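Local structure of Alpha/beta hydrolase fold protein (Nakamurella multipartita, 4Y7D) at residues G60-V65 and L96-A101; K169-T174 and A191-D196; R201-L206 and T277-W282. The protein is probably a hydrolase of the alpha/beta hydrolase fold family. All blocks are in the same frame, centred on the assembly; numbering follows the deposited sequence.

Contact 1 of 3, residues G60-V65 and L96-A101; sequences GLRAIV and LGLAAA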
loop_
_atom_site.group_PDB
_atom_site.type_symbol
_atom_site.label_atom_id
_atom_site.label_comp_id
_atom_site.label_asym_id
_atom_site.label_seq_id
_atom_site.Cartn_x
_atom_site.Cartn_y
_atom_site.Cartn_z
ATOM N N GLY A 60 -1.026 -15.267 -11.506
ATOM C CA GLY A 60 -0.988 -15.081 -12.965
ATOM C C GLY A 60 -1.365 -13.680 -13.445
ATOM O O GLY A 60 -1.968 -13.519 -14.538
ATOM N N LEU A 61 -1.023 -12.660 -12.658
ATOM C CA LEU A 61 -1.101 -11.273 -13.108
ATOM C C LEU A 61 0.313 -10.674 -13.131
ATOM O O LEU A 61 1.255 -11.231 -12.518
ATOM C CB LEU A 61 -2.034 -10.444 -12.207
ATOM C CG LEU A 61 -3.522 -10.876 -12.248
ATOM C CD1 LEU A 61 -3.803 -11.920 -11.188
ATOM C CD2 LEU A 61 -4.419 -9.669 -11.989
ATOM N N ARG A 62 0.488 -9.555 -13.858
ATOM C CA ARG A 62 1.760 -8.886 -13.878
ATOM C C ARG A 62 1.624 -7.642 -13.051
ATOM O O ARG A 62 0.555 -7.038 -13.024
ATOM C CB ARG A 62 2.318 -8.622 -15.292
ATOM C CG ARG A 62 1.887 -7.392 -16.026
ATOM C CD ARG A 62 2.534 -7.385 -17.442
ATOM N NE ARG A 62 2.100 -6.317 -18.377
ATOM C CZ ARG A 62 2.691 -5.105 -18.506
ATOM N NH1 ARG A 62 3.727 -4.750 -17.758
ATOM N NH2 ARG A 62 2.254 -4.240 -19.423
ATOM N N ALA A 63 2.675 -7.279 -12.323
ATOM C CA ALA A 63 2.632 -6.079 -11.480
ATOM C C ALA A 63 3.595 -4.999 -11.968
ATOM O O ALA A 63 4.706 -5.303 -12.439
ATOM C CB ALA A 63 2.952 -6.464 -10.069
ATOM N N ILE A 64 3.155 -3.748 -11.861
ATOM C CA ILE A 64 3.929 -2.586 -12.139
ATOM C C ILE A 64 4.049 -1.905 -10.773
ATOM O O ILE A 64 3.104 -1.313 -10.305
ATOM C CB ILE A 64 3.232 -1.682 -13.199
ATOM C CG1 ILE A 64 3.064 -2.452 -14.521
ATOM C CG2 ILE A 64 4.006 -0.377 -13.416
ATOM C CD1 ILE A 64 1.965 -1.904 -15.401
ATOM N N VAL A 65 5.206 -2.039 -10.133
ATOM C CA VAL A 65 5.342 -1.622 -8.722
ATOM C C VAL A 65 6.161 -0.345 -8.716
ATOM O O VAL A 65 7.356 -0.391 -9.062
ATOM C CB VAL A 65 6.134 -2.688 -7.943
ATOM C CG1 VAL A 65 6.378 -2.238 -6.505
ATOM C CG2 VAL A 65 5.507 -4.082 -8.084
ATOM N N LEU A 96 4.524 2.935 -21.101
ATOM C CA LEU A 96 4.515 1.496 -21.310
ATOM C C LEU A 96 3.613 1.082 -22.437
ATOM O O LEU A 96 3.512 -0.093 -22.669
ATOM C CB LEU A 96 4.093 0.761 -20.035
ATOM C CG LEU A 96 4.954 1.092 -18.792
ATOM C CD1 LEU A 96 4.356 0.442 -17.552
ATOM C CD2 LEU A 96 6.387 0.669 -19.014
ATOM N N GLY A 97 2.996 2.021 -23.157
ATOM C CA GLY A 97 2.077 1.680 -24.242
ATOM C C GLY A 97 0.825 0.979 -23.786
ATOM O O GLY A 97 0.247 0.166 -24.527
ATOM N N LEU A 98 0.415 1.257 -22.564
ATOM C CA LEU A 98 -0.640 0.534 -21.864
ATOM C C LEU A 98 -1.917 1.356 -21.785
ATOM O O LEU A 98 -1.901 2.487 -21.274
ATOM C CB LEU A 98 -0.127 0.162 -20.469
ATOM C CG LEU A 98 -0.989 -0.701 -19.610
ATOM C CD1 LEU A 98 -1.204 -2.034 -20.243
ATOM C CD2 LEU A 98 -0.305 -0.845 -18.260
ATOM N N ALA A 99 -3.029 0.774 -22.273
ATOM C CA ALA A 99 -4.342 1.464 -22.270
ATOM C C ALA A 99 -4.949 1.616 -20.868
ATOM O O ALA A 99 -5.429 2.702 -20.474
ATOM C CB ALA A 99 -5.332 0.726 -23.166
ATOM N N ALA A 100 -4.793 0.559 -20.085
ATOM C CA ALA A 100 -5.446 0.499 -18.762
ATOM C C ALA A 100 -4.904 -0.660 -17.942
ATOM O O ALA A 100 -4.345 -1.631 -18.492
ATOM C CB ALA A 100 -6.930 0.380 -18.945
ATOM N N ALA A 101 -5.088 -0.563 -16.631
ATOM C CA ALA A 101 -4.573 -1.563 -15.720
ATOM C C ALA A 101 -5.429 -1.648 -14.497
ATOM O O ALA A 101 -6.166 -0.725 -14.166
ATOM C CB ALA A 101 -3.146 -1.245 -15.318
#
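Ile64 meets Leu96 and Leu98 where helix 82-95 runs out, within the beta-alpha-beta crossover that carries the alpha/beta hydrolase fold from strand 62-66 to strand 101-106. Because strand 35-39 lies between these two strands, the segments touch only through side chains, and even the nearest CA atoms, those of Ile64 and Ala101, are 9.3 Å apart. Ile64 CD1 is the atom shared by both leucine contacts. Its CG1 lies anti to its carbonyl carbon (chi1 -61°), and the next bond carries CD1 outward into the notch between the two leucines. There CD1 meets Leu98 CD2 tip to tip at 3.8 Å and Leu96 CD1, in the same manner, at 4.0 Å. The two leucine methyls, Leu96 CD1 and Leu98 CD2, are themselves 4.9 Å apart, which makes a small triangle of methyl groups. Gly97, with positive phi, ends the helix in a Schellman motif, and Leu96 and Leu98 flank it. Leu98 adds a second branch: with CG opposite its own N (chi1 -174°), CD1 lies obliquely near the Arg62 guanidinium, 4.2 Å from NH2. Arg62 approaches from the other direction on a chain extended from CG to NE, and both it and Leu98 touch Pro35. The backbone of this loop is held by Arg123, whose NH2 bonds to Leu98 O and whose NE bonds to Ala99 O.

Contact 2 of 3, residues K169-T174 and A191-D196; sequences KLVSAT and AQIMAD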
loop_
_atom_site.group_PDB
_atom_site.type_symbol
_atom_site.label_atom_id
_atom_site.label_comp_id
_atom_site.label_asym_id
_atom_site.label_seq_id
_atom_site.Cartn_x
_atom_site.Cartn_y
_atom_site.Cartn_z
ATOM N N LYS A 169 10.267 -11.661 17.101
ATOM C CA LYS A 169 10.164 -10.438 17.869
ATOM C C LYS A 169 9.708 -9.297 17.001
ATOM O O LYS A 169 8.891 -8.494 17.424
ATOM C CB LYS A 169 11.503 -10.075 18.569
ATOM C CG LYS A 169 11.823 -10.910 19.812
ATOM C CD LYS A 169 12.835 -10.185 20.747
ATOM C CE LYS A 169 13.590 -11.091 21.730
ATOM N NZ LYS A 169 15.063 -11.211 21.452
ATOM N N LEU A 170 10.215 -9.220 15.767
ATOM C CA LEU A 170 9.821 -8.138 14.864
ATOM C C LEU A 170 8.351 -8.285 14.444
ATOM O O LEU A 170 7.603 -7.287 14.406
ATOM C CB LEU A 170 10.728 -8.049 13.644
ATOM C CG LEU A 170 10.464 -6.796 12.784
ATOM C CD1 LEU A 170 10.434 -5.479 13.569
ATOM C CD2 LEU A 170 11.502 -6.641 11.685
ATOM N N VAL A 171 7.942 -9.517 14.126
ATOM C CA VAL A 171 6.548 -9.802 13.751
ATOM C C VAL A 171 5.589 -9.371 14.908
ATOM O O VAL A 171 4.610 -8.663 14.689
ATOM C CB VAL A 171 6.383 -11.296 13.377
ATOM C CG1 VAL A 171 4.919 -11.688 13.310
ATOM C CG2 VAL A 171 7.077 -11.592 12.061
ATOM N N SER A 172 5.917 -9.755 16.121
ATOM C CA SER A 172 5.145 -9.391 17.288
ATOM C C SER A 172 5.024 -7.873 17.473
ATOM O O SER A 172 3.937 -7.368 17.693
ATOM C CB SER A 172 5.739 -10.038 18.523
ATOM O OG SER A 172 4.953 -9.771 19.675
ATOM N N ALA A 173 6.137 -7.166 17.377
ATOM C CA ALA A 173 6.145 -5.733 17.497
ATOM C C ALA A 173 5.290 -5.063 16.446
ATOM O O ALA A 173 4.562 -4.103 16.735
ATOM C CB ALA A 173 7.573 -5.223 17.405
ATOM N N THR A 174 5.350 -5.587 15.222
ATOM C CA THR A 174 4.614 -5.027 14.099
ATOM C C THR A 174 3.087 -5.267 14.253
ATOM O O THR A 174 2.288 -4.349 14.089
ATOM C CB THR A 174 5.131 -5.612 12.762
ATOM O OG1 THR A 174 6.554 -5.350 12.644
ATOM C CG2 THR A 174 4.380 -4.986 11.596
ATOM N N ALA A 191 1.601 -16.348 16.090
ATOM C CA ALA A 191 1.825 -17.798 15.916
ATOM C C ALA A 191 1.366 -18.269 14.531
ATOM O O ALA A 191 2.057 -19.052 13.876
ATOM C CB ALA A 191 1.131 -18.579 17.015
ATOM N N GLN A 192 0.237 -17.719 14.060
ATOM C CA GLN A 192 -0.238 -17.961 12.696
ATOM C C GLN A 192 0.806 -17.547 11.646
ATOM O O GLN A 192 1.094 -18.277 10.709
ATOM C CB GLN A 192 -1.544 -17.192 12.458
ATOM C CG GLN A 192 -2.705 -17.813 13.244
ATOM C CD GLN A 192 -3.860 -16.849 13.406
ATOM O OE1 GLN A 192 -3.829 -15.713 12.880
ATOM N NE2 GLN A 192 -4.857 -17.264 14.164
ATOM N N ILE A 193 1.380 -16.369 11.825
ATOM C CA ILE A 193 2.314 -15.835 10.897
ATOM C C ILE A 193 3.600 -16.645 10.885
ATOM O O ILE A 193 4.131 -16.938 9.838
ATOM C CB ILE A 193 2.595 -14.366 11.232
ATOM C CG1 ILE A 193 1.338 -13.547 10.932
ATOM C CG2 ILE A 193 3.811 -13.844 10.437
ATOM C CD1 ILE A 193 1.412 -12.097 11.373
HETATM N N MSE A 194 4.080 -17.039 12.057
HETATM C CA MSE A 194 5.283 -17.880 12.155
HETATM C C MSE A 194 5.043 -19.293 11.630
HETATM O O MSE A 194 6.003 -20.041 11.436
HETATM C CB MSE A 194 5.774 -17.964 13.597
HETATM C CG MSE A 194 6.172 -16.631 14.242
HETATM SE SE MSE A 194 7.272 -15.491 13.103
HETATM C CE MSE A 194 8.925 -16.539 13.267
ATOM N N ALA A 195 3.790 -19.675 11.373
ATOM C CA ALA A 195 3.489 -20.958 10.744
ATOM C C ALA A 195 3.282 -20.882 9.237
ATOM O O ALA A 195 3.112 -21.905 8.585
ATOM C CB ALA A 195 2.247 -21.561 11.393
ATOM N N ASP A 196 3.287 -19.694 8.673
ATOM C CA ASP A 196 3.071 -19.510 7.235
ATOM C C ASP A 196 4.196 -18.647 6.695
ATOM O O ASP A 196 4.166 -17.423 6.861
ATOM C CB ASP A 196 1.694 -18.870 6.974
ATOM C CG ASP A 196 1.410 -18.644 5.468
ATOM O OD1 ASP A 196 2.318 -18.593 4.627
ATOM O OD2 ASP A 196 0.247 -18.472 5.119
#
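Val171 slides alongside Ile193 and Met194 where helix 167-177 packs on helix 183-194, two members of the helical cap that the alpha/beta hydrolase fold carries between strands 124-130 and 242-247. The two methyls of the valine divide the work. CG1, anti to the backbone N (chi1 166°), faces Ile193 and lies 3.8 Å from its CG2. The same CG1 is 4.0 Å from Ile193 CD1, so it nestles against both ends of the branched chain. CG2 turns instead to Met194, present as selenomethionine, whose chain bends at chi2 and chi3 to bring SE within 4.0 Å of that methyl. In the next shell, Leu204 of helix 197-209 leans on Val171, Ile175 on Ile193, and Glu168 and Glu200 on the selenomethionine. Within helix 167-177, Leu170 O is gripped twice by Thr174, from opposite faces of its carbonyl plane: by N at 2.9 Å and by OG1 at 2.8 Å, the hydroxyl standing 37° out of that plane. Beyond Met194 the chain turns into helix 197-209 at Asp196, the N-cap, whose OD1 accepts from Asp198 N while OD2 forms a salt bridge with Lys199 NZ.

Contact 3 of 3, residues R201-L206 and T277-W282; sequences RFTLEL and THLAFW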
loop_
_atom_site.group_PDB
_atom_site.type_symbol
_atom_site.label_atom_id
_atom_site.label_comp_id
_atom_site.label_asym_id
_atom_site.label_seq_id
_atom_site.Cartn_x
_atom_site.Cartn_y
_atom_site.Cartn_z
ATOM N N ARG A 201 7.358 -13.617 5.798
ATOM C CA ARG A 201 8.165 -12.826 4.894
ATOM C C ARG A 201 7.519 -11.474 4.630
ATOM O O ARG A 201 8.212 -10.441 4.679
ATOM C CB ARG A 201 8.404 -13.571 3.578
ATOM C CG ARG A 201 9.128 -12.721 2.551
ATOM C CD ARG A 201 9.488 -13.488 1.284
ATOM N NE ARG A 201 8.358 -14.273 0.778
ATOM C CZ ARG A 201 8.413 -15.041 -0.306
ATOM N NH1 ARG A 201 7.347 -15.720 -0.666
ATOM N NH2 ARG A 201 9.523 -15.105 -1.041
ATOM N N PHE A 202 6.200 -11.461 4.359
ATOM C CA PHE A 202 5.507 -10.200 4.110
ATOM C C PHE A 202 5.664 -9.255 5.289
ATOM O O PHE A 202 5.992 -8.054 5.109
ATOM C CB PHE A 202 3.995 -10.405 3.852
ATOM C CG PHE A 202 3.241 -9.133 3.677
ATOM C CD1 PHE A 202 3.121 -8.537 2.419
ATOM C CD2 PHE A 202 2.638 -8.505 4.754
ATOM C CE1 PHE A 202 2.450 -7.351 2.252
ATOM C CE2 PHE A 202 1.970 -7.299 4.592
ATOM C CZ PHE A 202 1.868 -6.714 3.334
ATOM N N THR A 203 5.437 -9.778 6.500
ATOM C CA THR A 203 5.459 -8.938 7.680
ATOM C C THR A 203 6.841 -8.312 7.931
ATOM O O THR A 203 6.943 -7.136 8.285
ATOM C CB THR A 203 4.964 -9.709 8.929
ATOM O OG1 THR A 203 3.679 -10.280 8.664
ATOM C CG2 THR A 203 4.855 -8.773 10.144
ATOM N N LEU A 204 7.884 -9.121 7.783
ATOM C CA LEU A 204 9.247 -8.651 7.985
ATOM C C LEU A 204 9.628 -7.583 6.964
ATOM O O LEU A 204 10.210 -6.519 7.328
ATOM C CB LEU A 204 10.220 -9.839 7.931
ATOM C CG LEU A 204 10.044 -10.908 9.001
ATOM C CD1 LEU A 204 10.922 -12.112 8.691
ATOM C CD2 LEU A 204 10.349 -10.379 10.388
ATOM N N GLU A 205 9.248 -7.809 5.711
ATOM C CA GLU A 205 9.557 -6.821 4.668
ATOM C C GLU A 205 8.869 -5.487 4.924
ATOM O O GLU A 205 9.494 -4.437 4.783
ATOM C CB GLU A 205 9.254 -7.393 3.300
ATOM C CG GLU A 205 10.295 -8.446 2.964
ATOM C CD GLU A 205 10.120 -9.136 1.624
ATOM O OE1 GLU A 205 9.186 -8.776 0.908
ATOM O OE2 GLU A 205 10.922 -10.068 1.322
ATOM N N LEU A 206 7.586 -5.532 5.302
ATOM C CA LEU A 206 6.835 -4.310 5.554
ATOM C C LEU A 206 7.309 -3.618 6.822
ATOM O O LEU A 206 7.358 -2.350 6.849
ATOM C CB LEU A 206 5.321 -4.579 5.584
ATOM C CG LEU A 206 4.651 -4.432 4.211
ATOM C CD1 LEU A 206 4.766 -2.968 3.793
ATOM C CD2 LEU A 206 5.233 -5.315 3.135
ATOM N N THR A 277 -5.516 -6.340 11.782
ATOM C CA THR A 277 -4.617 -5.181 11.897
ATOM C C THR A 277 -4.503 -4.471 10.541
ATOM O O THR A 277 -5.163 -4.829 9.582
ATOM C CB THR A 277 -3.190 -5.641 12.308
ATOM O OG1 THR A 277 -2.600 -6.411 11.244
ATOM C CG2 THR A 277 -3.216 -6.428 13.540
ATOM N N HIS A 278 -3.648 -3.466 10.461
ATOM C CA HIS A 278 -3.367 -2.806 9.188
ATOM C C HIS A 278 -2.842 -3.765 8.097
ATOM O O HIS A 278 -3.017 -3.497 6.905
ATOM C CB HIS A 278 -2.385 -1.649 9.409
ATOM C CG HIS A 278 -2.356 -0.660 8.296
ATOM N ND1 HIS A 278 -3.509 -0.113 7.742
ATOM C CD2 HIS A 278 -1.318 -0.034 7.703
ATOM C CE1 HIS A 278 -3.169 0.794 6.848
ATOM N NE2 HIS A 278 -1.844 0.856 6.803
ATOM N N LEU A 279 -2.244 -4.894 8.484
ATOM C CA LEU A 279 -1.687 -5.877 7.546
ATOM C C LEU A 279 -2.673 -7.012 7.229
ATOM O O LEU A 279 -2.330 -7.973 6.523
ATOM C CB LEU A 279 -0.416 -6.529 8.137
ATOM C CG LEU A 279 0.867 -5.675 8.121
ATOM C CD1 LEU A 279 0.810 -4.485 9.025
ATOM C CD2 LEU A 279 2.072 -6.547 8.482
ATOM N N ALA A 280 -3.892 -6.915 7.726
ATOM C CA ALA A 280 -4.859 -8.019 7.587
ATOM C C ALA A 280 -5.029 -8.669 6.209
ATOM O O ALA A 280 -5.179 -9.880 6.115
ATOM C CB ALA A 280 -6.217 -7.559 8.099
ATOM N N PHE A 281 -5.047 -7.882 5.149
ATOM C CA PHE A 281 -5.332 -8.418 3.807
ATOM C C PHE A 281 -4.270 -9.485 3.447
ATOM O O PHE A 281 -4.575 -10.372 2.681
ATOM C CB PHE A 281 -5.356 -7.260 2.812
ATOM C CG PHE A 281 -5.527 -7.639 1.368
ATOM C CD1 PHE A 281 -6.714 -8.108 0.879
ATOM C CD2 PHE A 281 -4.476 -7.460 0.460
ATOM C CE1 PHE A 281 -6.867 -8.359 -0.468
ATOM C CE2 PHE A 281 -4.625 -7.768 -0.888
ATOM C CZ PHE A 281 -5.829 -8.199 -1.348
ATOM N N TRP A 282 -3.053 -9.366 3.995
ATOM C CA TRP A 282 -2.003 -10.332 3.785
ATOM C C TRP A 282 -1.802 -11.325 4.901
ATOM O O TRP A 282 -1.367 -12.451 4.615
ATOM C CB TRP A 282 -0.654 -9.664 3.472
ATOM C CG TRP A 282 -0.672 -8.906 2.156
ATOM C CD1 TRP A 282 -0.322 -9.389 0.906
ATOM C CD2 TRP A 282 -1.061 -7.541 1.956
ATOM N NE1 TRP A 282 -0.451 -8.406 -0.036
ATOM C CE2 TRP A 282 -0.900 -7.258 0.571
ATOM C CE3 TRP A 282 -1.501 -6.517 2.812
ATOM C CZ2 TRP A 282 -1.224 -6.043 0.030
ATOM C CZ3 TRP A 282 -1.806 -5.284 2.264
ATOM C CH2 TRP A 282 -1.651 -5.060 0.875
#
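Trp282 N donates to Leu279 O at 3.0 Å, a bond of the first helical turn, from which Leu279 reaches Phe202 and Thr203, and Trp282 reaches Phe202. This turn follows the last strand of the alpha/beta hydrolase fold, and helix 197-209 of the cap packs on it. The type I turn Thr277-Ala280 just before also has Leu279 N bonded to Thr277 OG1 at 3.2 Å, a capping interaction. Phe202, its CG anti to the backbone N (chi1 176°), lays its ring over the indole in an offset stack, the centroids of the Phe202 ring and the Trp282 five-membered ring 4.0 Å apart and the planes only 14° from parallel. Trp282 CB joins in with a CH-pi contact, 3.6 Å from the centroid of the Phe202 ring. Leu206 CD2 lies against the other face of Phe202, toward its rim, and Phe281 points CD2 at the other face of the indole. Replacing the indole by an alanine side chain is likely to leave one face of Phe202 without its stacking partner and Met52 O without the N-H of NE1. At the edge of the phenylalanine ring, Leu279 CD2 lies 4.0 Å from Phe202 CE2; Thr203, whose OG1 bonds to Lys199 O, meets that methyl through CG2 at 3.9 Å.

Overall arrangement
Together, the three contacts illustrate how an alpha/beta hydrolase separates scaffold from cap. Contact 1 joins a core strand to the loop after helix 82-95 and stands apart, about 32 Å from contact 2 and about 23 Å from contact 3, centre to centre. Contacts 2 and 3 touch, their centres about 10 Å apart and Val171 CG2 3.9 Å from Leu204 CD2; helix 197-209 packs on helix 167-177 through Leu204 and on 277-282 through Phe202 and Thr203. Contact 3 borders the probable active site: His278 bonds to Ser107 OG and Asp250 OD2, consistent with a catalytic triad. The sodium ion, at Ala176 and Gly179, is about 11 Å from the Leu279 side chain and about 13 Å from Val171's.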